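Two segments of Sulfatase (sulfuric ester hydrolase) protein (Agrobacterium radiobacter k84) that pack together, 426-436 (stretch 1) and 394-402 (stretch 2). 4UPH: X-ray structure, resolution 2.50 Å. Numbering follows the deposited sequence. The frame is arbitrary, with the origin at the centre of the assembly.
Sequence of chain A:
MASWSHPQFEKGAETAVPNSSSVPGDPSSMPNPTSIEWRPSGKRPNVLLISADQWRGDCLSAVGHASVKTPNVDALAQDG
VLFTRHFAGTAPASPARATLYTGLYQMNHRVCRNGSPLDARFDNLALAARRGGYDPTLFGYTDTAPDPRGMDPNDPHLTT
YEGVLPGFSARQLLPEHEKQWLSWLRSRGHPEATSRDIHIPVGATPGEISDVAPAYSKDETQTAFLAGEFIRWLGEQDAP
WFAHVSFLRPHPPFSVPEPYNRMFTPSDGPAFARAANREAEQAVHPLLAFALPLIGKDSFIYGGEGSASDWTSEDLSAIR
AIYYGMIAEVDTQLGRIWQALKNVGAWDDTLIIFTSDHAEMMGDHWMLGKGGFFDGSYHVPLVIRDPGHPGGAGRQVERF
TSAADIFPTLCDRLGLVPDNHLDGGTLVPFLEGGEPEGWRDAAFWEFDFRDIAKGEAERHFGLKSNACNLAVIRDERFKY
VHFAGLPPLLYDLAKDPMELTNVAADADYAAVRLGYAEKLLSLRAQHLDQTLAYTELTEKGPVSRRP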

# COMPACT_ATOMS: atom_id res chain seq x y z
N THR A 426 6.49 -13.97 13.28
CA THR A 426 6.63 -14.49 14.63
C THR A 426 8.09 -14.79 15.00
O THR A 426 8.86 -15.36 14.22
CB THR A 426 5.72 -15.69 14.90
OG1 THR A 426 5.96 -16.12 16.25
CG2 THR A 426 5.93 -16.86 13.90
N LEU A 427 8.46 -14.37 16.21
CA LEU A 427 9.81 -14.55 16.76
C LEU A 427 9.83 -15.80 17.66
O LEU A 427 10.87 -16.13 18.24
CB LEU A 427 10.25 -13.31 17.57
CG LEU A 427 10.40 -11.98 16.84
CD1 LEU A 427 10.59 -10.83 17.83
CD2 LEU A 427 11.57 -12.01 15.88
N VAL A 428 8.67 -16.50 17.78
CA VAL A 428 8.55 -17.71 18.60
C VAL A 428 9.65 -18.74 18.22
O VAL A 428 10.37 -19.15 19.15
CB VAL A 428 7.11 -18.29 18.63
CG1 VAL A 428 7.06 -19.68 19.26
CG2 VAL A 428 6.15 -17.33 19.33
N PRO A 429 9.91 -19.06 16.91
CA PRO A 429 11.01 -20.01 16.60
C PRO A 429 12.38 -19.63 17.18
O PRO A 429 13.14 -20.51 17.53
CB PRO A 429 11.00 -20.07 15.07
CG PRO A 429 9.61 -19.76 14.70
CD PRO A 429 9.19 -18.69 15.67
N PHE A 430 12.66 -18.34 17.35
CA PHE A 430 13.90 -17.89 17.98
C PHE A 430 13.86 -18.13 19.50
O PHE A 430 14.90 -18.41 20.09
CB PHE A 430 14.15 -16.39 17.73
CG PHE A 430 14.43 -15.99 16.31
CD1 PHE A 430 15.64 -16.35 15.70
CD2 PHE A 430 13.55 -15.17 15.61
CE1 PHE A 430 15.93 -15.93 14.40
CE2 PHE A 430 13.84 -14.74 14.32
CZ PHE A 430 15.03 -15.12 13.72
N LEU A 431 12.69 -17.96 20.13
CA LEU A 431 12.50 -18.18 21.56
C LEU A 431 12.61 -19.68 21.91
O LEU A 431 13.09 -20.04 22.98
CB LEU A 431 11.15 -17.62 22.04
CG LEU A 431 10.82 -16.15 21.70
CD1 LEU A 431 9.41 -15.81 22.14
CD2 LEU A 431 11.84 -15.17 22.31
N GLU A 432 12.19 -20.56 20.97
CA GLU A 432 12.25 -22.02 21.07
C GLU A 432 13.72 -22.49 21.03
O GLU A 432 14.02 -23.61 21.46
CB GLU A 432 11.46 -22.67 19.92
CG GLU A 432 9.96 -22.48 20.04
CD GLU A 432 9.07 -23.14 19.00
OE1 GLU A 432 9.48 -23.21 17.81
OE2 GLU A 432 7.94 -23.53 19.35
N GLY A 433 14.60 -21.63 20.53
CA GLY A 433 16.02 -21.91 20.42
C GLY A 433 16.47 -22.23 19.00
O GLY A 433 17.65 -22.46 18.77
N GLY A 434 15.51 -22.22 18.06
CA GLY A 434 15.76 -22.48 16.65
C GLY A 434 15.80 -21.23 15.78
O GLY A 434 16.16 -20.14 16.24
N GLU A 435 15.47 -21.40 14.50
CA GLU A 435 15.47 -20.33 13.51
C GLU A 435 14.25 -20.49 12.63
O GLU A 435 13.96 -21.62 12.21
CB GLU A 435 16.74 -20.39 12.64
CG GLU A 435 18.04 -20.03 13.35
CD GLU A 435 18.71 -18.75 12.87
OE1 GLU A 435 19.04 -18.66 11.67
OE2 GLU A 435 18.91 -17.84 13.71
N PRO A 436 13.51 -19.40 12.31
CA PRO A 436 12.34 -19.55 11.43
C PRO A 436 12.79 -19.77 9.98
O PRO A 436 13.86 -19.35 9.57
CB PRO A 436 11.59 -18.22 11.59
CG PRO A 436 12.27 -17.49 12.71
CD PRO A 436 13.68 -18.00 12.70
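Stretch 2 394-402: GRQVERFTS

The guanidinium of Arg395 anchors stretch 2 to the C-terminal end of the short helix in stretch 1. Its NH1 donates to Gly434 O at 2.7 Å with an N-H...O angle of 148°, and NH2 donates to the same oxygen, Gly434 O, at 2.9 Å and 136°, so one carbonyl receives both terminal nitrogens. A weak bond from Arg395 NH1 to Phe430 O, 2.8 Å long but bent to 122°, adds a second acceptor. Both oxygens lie near the guanidinium plane, where its hydrogens point; Gly433 O lies over the face instead and, 3.4 Å from Arg395 NH1, is too poorly angled to bond. The side chain reaches this site extended, with chi1 to chi3 all t.

Glu435 supplies the charge pairing. Its OE2 is 3.4 Å from Arg395 NH2, and its OE1 accepts from Arg399 NH1 at 3.3 Å and 152°, so the carboxylate bridges two arginines of stretch 2. Arg399 is folded, with chi1 to chi3 all m.

Stretch 2 runs as a strand that includes Gln396 and Val397, turns a corner at Arg399 and resumes as a strand that includes Thr401 and Ser402. Among the nearest CA pairs, Gly433 CA is 7.5 Å from Arg395 CA, Phe430 CA is 7.4 Å from Val397 CA and Leu427 CA is 8.3 Å from Thr401 CA: the register descends along stretch 1 as stretch 2 advances, an antiparallel trend. Glu435, nearest Arg399 at 9.0 Å between CA atoms, departs from it, as the chain beyond the helix comes back past Gly433, whose phi is positive (105°).

Phe430 centres the apolar packing. Val397 CG1 covers one ring face, 4.0 Å from the centroid and 27° off the normal, while Arg399 CG meets the ring edge, 3.7 Å from Phe430 CE1. Farther along, Leu427 CD2 touches Thr401 CG2 at 3.5 Å.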

# COMPACT_ATOMS: atom_id res chain seq x y z
N GLY A 394 19.24 -17.54 27.58
CA GLY A 394 20.66 -17.17 27.48
C GLY A 394 21.17 -16.83 26.08
O GLY A 394 22.27 -16.31 25.93
N ARG A 395 20.36 -17.11 25.05
CA ARG A 395 20.68 -16.93 23.64
C ARG A 395 20.63 -15.46 23.16
O ARG A 395 19.93 -14.63 23.72
CB ARG A 395 19.72 -17.79 22.81
CG ARG A 395 20.13 -18.07 21.39
CD ARG A 395 18.91 -18.36 20.57
NE ARG A 395 19.24 -18.47 19.15
CZ ARG A 395 18.37 -18.83 18.22
NH1 ARG A 395 17.12 -19.11 18.56
NH2 ARG A 395 18.73 -18.90 16.95
N GLN A 396 21.40 -15.17 22.11
CA GLN A 396 21.49 -13.89 21.43
C GLN A 396 21.23 -14.14 19.94
O GLN A 396 21.85 -15.04 19.34
CB GLN A 396 22.86 -13.22 21.65
CG GLN A 396 22.98 -12.52 23.00
CD GLN A 396 24.04 -11.44 23.03
OE1 GLN A 396 24.75 -11.18 22.05
NE2 GLN A 396 24.15 -10.77 24.16
N VAL A 397 20.26 -13.39 19.38
CA VAL A 397 19.85 -13.52 17.97
C VAL A 397 20.52 -12.44 17.12
O VAL A 397 20.52 -11.27 17.48
CB VAL A 397 18.30 -13.58 17.82
CG1 VAL A 397 17.87 -13.54 16.35
CG2 VAL A 397 17.74 -14.81 18.51
N GLU A 398 21.11 -12.84 16.01
CA GLU A 398 21.81 -11.94 15.09
C GLU A 398 21.05 -11.77 13.74
O GLU A 398 21.50 -11.01 12.89
CB GLU A 398 23.26 -12.41 14.88
CG GLU A 398 24.01 -12.55 16.20
CD GLU A 398 25.47 -12.90 16.07
OE1 GLU A 398 25.80 -14.03 15.64
OE2 GLU A 398 26.29 -12.03 16.43
N ARG A 399 19.90 -12.46 13.55
CA ARG A 399 19.10 -12.19 12.34
C ARG A 399 18.41 -10.80 12.53
O ARG A 399 18.24 -10.38 13.69
CB ARG A 399 18.01 -13.27 12.07
CG ARG A 399 18.53 -14.71 12.03
CD ARG A 399 19.49 -14.98 10.88
NE ARG A 399 18.89 -14.65 9.59
CZ ARG A 399 18.07 -15.46 8.93
NH1 ARG A 399 17.75 -16.65 9.40
NH2 ARG A 399 17.55 -15.05 7.76
N PHE A 400 18.00 -10.13 11.42
CA PHE A 400 17.31 -8.82 11.45
C PHE A 400 15.88 -8.94 11.89
O PHE A 400 15.08 -9.62 11.26
CB PHE A 400 17.41 -8.05 10.12
CG PHE A 400 18.83 -7.65 9.76
CD1 PHE A 400 19.40 -6.51 10.30
CD2 PHE A 400 19.58 -8.41 8.86
CE1 PHE A 400 20.70 -6.12 9.96
CE2 PHE A 400 20.89 -8.03 8.52
CZ PHE A 400 21.45 -6.90 9.09
N THR A 401 15.56 -8.25 12.98
CA THR A 401 14.21 -8.26 13.53
C THR A 401 13.65 -6.84 13.49
O THR A 401 14.41 -5.86 13.46
CB THR A 401 14.15 -8.94 14.92
OG1 THR A 401 14.98 -8.24 15.85
CG2 THR A 401 14.56 -10.42 14.87
N SER A 402 12.31 -6.75 13.46
CA SER A 402 11.60 -5.48 13.35
C SER A 402 10.63 -5.27 14.50
O SER A 402 10.15 -6.25 15.08
CB SER A 402 10.86 -5.42 12.01
OG SER A 402 10.09 -4.24 11.88